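Local structure of SusD-like carbohydrate binding protein BF1063 (Bacteroides fragilis NCTC 9343, 3I4G) at residues T404-A416 / P427-V440. The protein probably binds carbohydrate at the outer membrane, as a SusD-family protein of the gut bacterium Bacteroides fragilis. Sequence-based numbering, arbitrary orientation. Where two conformers were deposited one is given.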
# COMPACT_ATOMS: atom_id res chain seq x y z
N THR A 404 -4.12 7.30 -28.22
CA THR A 404 -5.49 7.84 -28.29
C THR A 404 -6.41 7.07 -27.34
O THR A 404 -6.36 5.85 -27.28
CB THR A 404 -6.09 7.79 -29.69
OG1 THR A 404 -6.25 6.42 -30.09
CG2 THR A 404 -5.18 8.52 -30.66
N ILE A 405 -7.17 7.81 -26.57
CA ILE A 405 -8.10 7.23 -25.64
C ILE A 405 -9.50 7.32 -26.23
O ILE A 405 -9.91 8.39 -26.71
CB ILE A 405 -8.06 7.97 -24.31
CG1 ILE A 405 -6.61 8.08 -23.79
CG2 ILE A 405 -9.00 7.30 -23.32
CD1 ILE A 405 -5.92 6.76 -23.59
N THR A 406 -10.18 6.20 -26.27
CA THR A 406 -11.54 6.11 -26.76
C THR A 406 -12.50 5.85 -25.61
O THR A 406 -12.10 5.42 -24.53
CB THR A 406 -11.71 4.96 -27.74
OG1 THR A 406 -11.52 3.70 -27.08
CG2 THR A 406 -10.73 5.08 -28.92
N GLN A 407 -13.78 6.07 -25.85
CA GLN A 407 -14.76 5.75 -24.83
C GLN A 407 -14.71 4.25 -24.52
O GLN A 407 -14.92 3.87 -23.38
CB GLN A 407 -16.17 6.18 -25.25
CG GLN A 407 -17.21 6.07 -24.16
CD GLN A 407 -16.88 6.98 -22.99
OE1 GLN A 407 -16.59 8.16 -23.19
NE2 GLN A 407 -16.94 6.46 -21.77
N GLY A 408 -14.44 3.40 -25.50
CA GLY A 408 -14.30 1.97 -25.25
C GLY A 408 -13.20 1.67 -24.25
O GLY A 408 -13.36 0.81 -23.36
N ILE A 409 -12.06 2.33 -24.41
CA ILE A 409 -10.94 2.15 -23.46
C ILE A 409 -11.33 2.65 -22.07
O ILE A 409 -11.04 2.00 -21.08
CB ILE A 409 -9.67 2.84 -23.96
CG1 ILE A 409 -9.13 2.09 -25.16
CG2 ILE A 409 -8.58 2.93 -22.87
CD1 ILE A 409 -8.05 2.85 -25.96
N LEU A 410 -12.00 3.79 -22.00
CA LEU A 410 -12.46 4.29 -20.71
C LEU A 410 -13.41 3.28 -20.08
O LEU A 410 -13.34 3.01 -18.89
CB LEU A 410 -13.14 5.66 -20.84
CG LEU A 410 -12.30 6.83 -21.32
CD1 LEU A 410 -13.16 8.05 -21.58
CD2 LEU A 410 -11.19 7.17 -20.30
N ASP A 411 -14.33 2.73 -20.87
CA ASP A 411 -15.32 1.80 -20.34
C ASP A 411 -14.71 0.51 -19.81
O ASP A 411 -15.20 -0.04 -18.83
CB ASP A 411 -16.38 1.52 -21.40
CG ASP A 411 -17.27 2.72 -21.64
OD1 ASP A 411 -17.23 3.70 -20.82
OD2 ASP A 411 -18.04 2.69 -22.63
N GLU A 412 -13.61 0.06 -20.41
CA GLU A 412 -12.96 -1.18 -19.95
C GLU A 412 -12.02 -0.93 -18.76
O GLU A 412 -11.55 -1.87 -18.14
CB GLU A 412 -12.22 -1.88 -21.10
CG GLU A 412 -10.97 -1.23 -21.53
CD GLU A 412 -10.23 -1.96 -22.68
OE1 GLU A 412 -10.44 -3.18 -22.87
OE2 GLU A 412 -9.43 -1.28 -23.36
N THR A 413 -11.70 0.33 -18.46
CA THR A 413 -10.73 0.64 -17.42
C THR A 413 -11.36 1.43 -16.29
O THR A 413 -11.93 0.87 -15.36
CB THR A 413 -9.48 1.37 -18.00
OG1 THR A 413 -9.85 2.60 -18.67
CG2 THR A 413 -8.70 0.49 -18.98
N ILE A 414 -11.25 2.75 -16.34
CA ILE A 414 -11.74 3.60 -15.27
C ILE A 414 -13.23 3.42 -14.98
O ILE A 414 -13.64 3.43 -13.81
CB ILE A 414 -11.39 5.08 -15.56
CG1 ILE A 414 -11.73 5.96 -14.37
CG2 ILE A 414 -12.06 5.58 -16.86
CD1 ILE A 414 -10.91 7.28 -14.36
N ASN A 415 -14.04 3.22 -16.02
CA ASN A 415 -15.48 3.07 -15.80
C ASN A 415 -15.85 1.67 -15.30
O ASN A 415 -16.91 1.48 -14.70
CB ASN A 415 -16.25 3.48 -17.04
CG ASN A 415 -16.07 4.91 -17.34
OD1 ASN A 415 -15.76 5.68 -16.45
ND2 ASN A 415 -16.25 5.28 -18.60
N ALA A 416 -14.99 0.68 -15.52
CA ALA A 416 -15.20 -0.64 -14.91
C ALA A 416 -14.94 -0.55 -13.41
O ALA A 416 -15.64 -1.20 -12.61
CB ALA A 416 -14.31 -1.68 -15.58
N PRO A 427 -19.88 7.38 -15.09
CA PRO A 427 -18.74 7.17 -15.96
C PRO A 427 -18.04 8.44 -16.46
O PRO A 427 -18.65 9.51 -16.58
CB PRO A 427 -19.34 6.41 -17.16
CG PRO A 427 -20.77 6.66 -17.10
CD PRO A 427 -21.12 6.86 -15.68
N VAL A 428 -16.73 8.30 -16.65
CA VAL A 428 -15.86 9.30 -17.24
C VAL A 428 -15.98 9.23 -18.76
O VAL A 428 -16.04 8.15 -19.32
CB VAL A 428 -14.38 9.04 -16.81
CG1 VAL A 428 -13.40 9.93 -17.57
CG2 VAL A 428 -14.23 9.25 -15.31
N THR A 429 -15.98 10.39 -19.41
CA THR A 429 -16.02 10.51 -20.86
C THR A 429 -14.84 11.33 -21.42
O THR A 429 -14.69 11.43 -22.65
CB THR A 429 -17.36 11.15 -21.33
OG1 THR A 429 -17.51 12.45 -20.73
CG2 THR A 429 -18.54 10.28 -20.89
N GLU A 430 -14.01 11.86 -20.52
CA GLU A 430 -12.90 12.74 -20.88
C GLU A 430 -11.85 11.98 -21.63
O GLU A 430 -11.33 10.98 -21.11
CB GLU A 430 -12.25 13.35 -19.64
CG GLU A 430 -11.05 14.25 -19.98
CD GLU A 430 -11.50 15.42 -20.82
OE1 GLU A 430 -12.27 16.25 -20.29
OE2 GLU A 430 -11.12 15.50 -22.01
N VAL A 431 -11.49 12.45 -22.84
CA VAL A 431 -10.43 11.77 -23.61
C VAL A 431 -9.22 12.69 -23.90
O VAL A 431 -8.25 12.20 -24.50
CB VAL A 431 -10.97 11.17 -24.92
CG1 VAL A 431 -12.09 10.12 -24.62
CG2 VAL A 431 -11.44 12.27 -25.88
N THR A 432 -9.27 13.96 -23.49
CA THR A 432 -8.16 14.92 -23.68
C THR A 432 -7.05 14.54 -22.69
O THR A 432 -7.25 14.55 -21.49
CB THR A 432 -8.61 16.32 -23.49
OG1 THR A 432 -9.56 16.63 -24.53
CG2 THR A 432 -7.44 17.29 -23.59
N PRO A 433 -5.83 14.26 -23.20
CA PRO A 433 -4.81 13.62 -22.34
C PRO A 433 -4.39 14.40 -21.12
O PRO A 433 -4.26 13.81 -20.05
CB PRO A 433 -3.60 13.47 -23.28
CG PRO A 433 -4.18 13.56 -24.64
CD PRO A 433 -5.31 14.53 -24.55
N ALA A 434 -4.14 15.69 -21.24
CA ALA A 434 -3.78 16.51 -20.08
C ALA A 434 -4.83 16.48 -18.99
O ALA A 434 -4.52 16.31 -17.79
CB ALA A 434 -3.51 17.95 -20.53
N LYS A 435 -6.09 16.55 -19.39
CA LYS A 435 -7.17 16.48 -18.43
C LYS A 435 -7.35 15.07 -17.90
O LYS A 435 -7.60 14.88 -16.72
CB LYS A 435 -8.47 16.97 -19.06
CG LYS A 435 -8.48 18.48 -19.31
CD LYS A 435 -9.76 18.90 -19.99
N LEU A 436 -7.17 14.08 -18.75
CA LEU A 436 -7.38 12.71 -18.30
C LEU A 436 -6.28 12.25 -17.31
O LEU A 436 -6.54 11.45 -16.41
CB LEU A 436 -7.50 11.76 -19.50
CG LEU A 436 -7.88 10.31 -19.23
CD1 LEU A 436 -9.20 10.17 -18.43
CD2 LEU A 436 -8.00 9.55 -20.58
N ARG A 437 -5.07 12.79 -17.42
CA ARG A 437 -4.01 12.45 -16.47
C ARG A 437 -4.49 12.70 -15.05
O ARG A 437 -4.35 11.84 -14.18
CB ARG A 437 -2.70 13.24 -16.74
CG ARG A 437 -1.66 13.05 -15.67
CD ARG A 437 -0.43 13.91 -15.86
NE ARG A 437 0.30 13.49 -17.05
CZ ARG A 437 0.27 14.09 -18.24
NH1 ARG A 437 -0.43 15.20 -18.45
NH2 ARG A 437 0.99 13.60 -19.25
N GLU A 438 -5.08 13.86 -14.82
CA GLU A 438 -5.47 14.24 -13.47
C GLU A 438 -6.68 13.44 -13.00
O GLU A 438 -6.78 13.10 -11.83
CB GLU A 438 -5.69 15.76 -13.37
CG GLU A 438 -4.51 16.63 -13.88
CD GLU A 438 -3.12 16.26 -13.30
OE1 GLU A 438 -2.14 16.31 -14.08
OE2 GLU A 438 -3.01 15.89 -12.09
N ILE A 439 -7.57 13.10 -13.93
CA ILE A 439 -8.72 12.28 -13.60
C ILE A 439 -8.25 10.87 -13.19
O ILE A 439 -8.75 10.32 -12.21
CB ILE A 439 -9.68 12.19 -14.80
CG1 ILE A 439 -10.34 13.54 -15.02
CG2 ILE A 439 -10.72 11.07 -14.62
CD1 ILE A 439 -11.07 13.66 -16.36
N VAL A 440 -7.30 10.29 -13.93
CA VAL A 440 -6.83 8.94 -13.60
C VAL A 440 -6.06 8.94 -12.28
O VAL A 440 -6.22 8.03 -11.47
CB VAL A 440 -5.99 8.34 -14.74
CG1 VAL A 440 -5.60 6.92 -14.38
CG2 VAL A 440 -6.78 8.31 -16.02
O HOH W 1 -6.82 11.01 -26.26
O HOH W 2 -16.15 10.27 -24.73
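Asn415 and Gln407 converge on the backbone N and O of Val428, in the loop that leads into helix 433-447. Followed outward, Asn415 starts with CB directed at the loop; chi1 of -64° sets CG beside its backbone N, 3.6 Å from Pro427 CB. From there OD1 accepts from Val428 N at 2.8 Å, the donor tilted from the carbonyl plane, while ND2 gives one hydrogen to Val428 O at 3.0 Å, almost straight (176°), and the other to Asp411 OD1. Gln407, bent at chi2 (62°), brings NE2 to the same Val428 O at 3.1 Å and also donates to Asp411 OD1, which it meets from above the carboxylate plane. Its OE1 is joined to Thr429 O through a water. Beside this polar cluster, Leu410 CD1 lies 3.5 Å from Glu430 O and touches Val431 CG1, and Ile405 CG2 packs on Leu436 CD2 at 3.7 Å. Ile414 CD1 touches Val428 CG2 and Ile439 CG2. Helix 387-400 adjoins the contact, its Leu395 touching Thr413 and Val440. Two oxygens, Val428 O and Asp411 OD1, share the same pair of amide donors, which fixes both amide flips and ties the loop to helices 407-412 and 414-418.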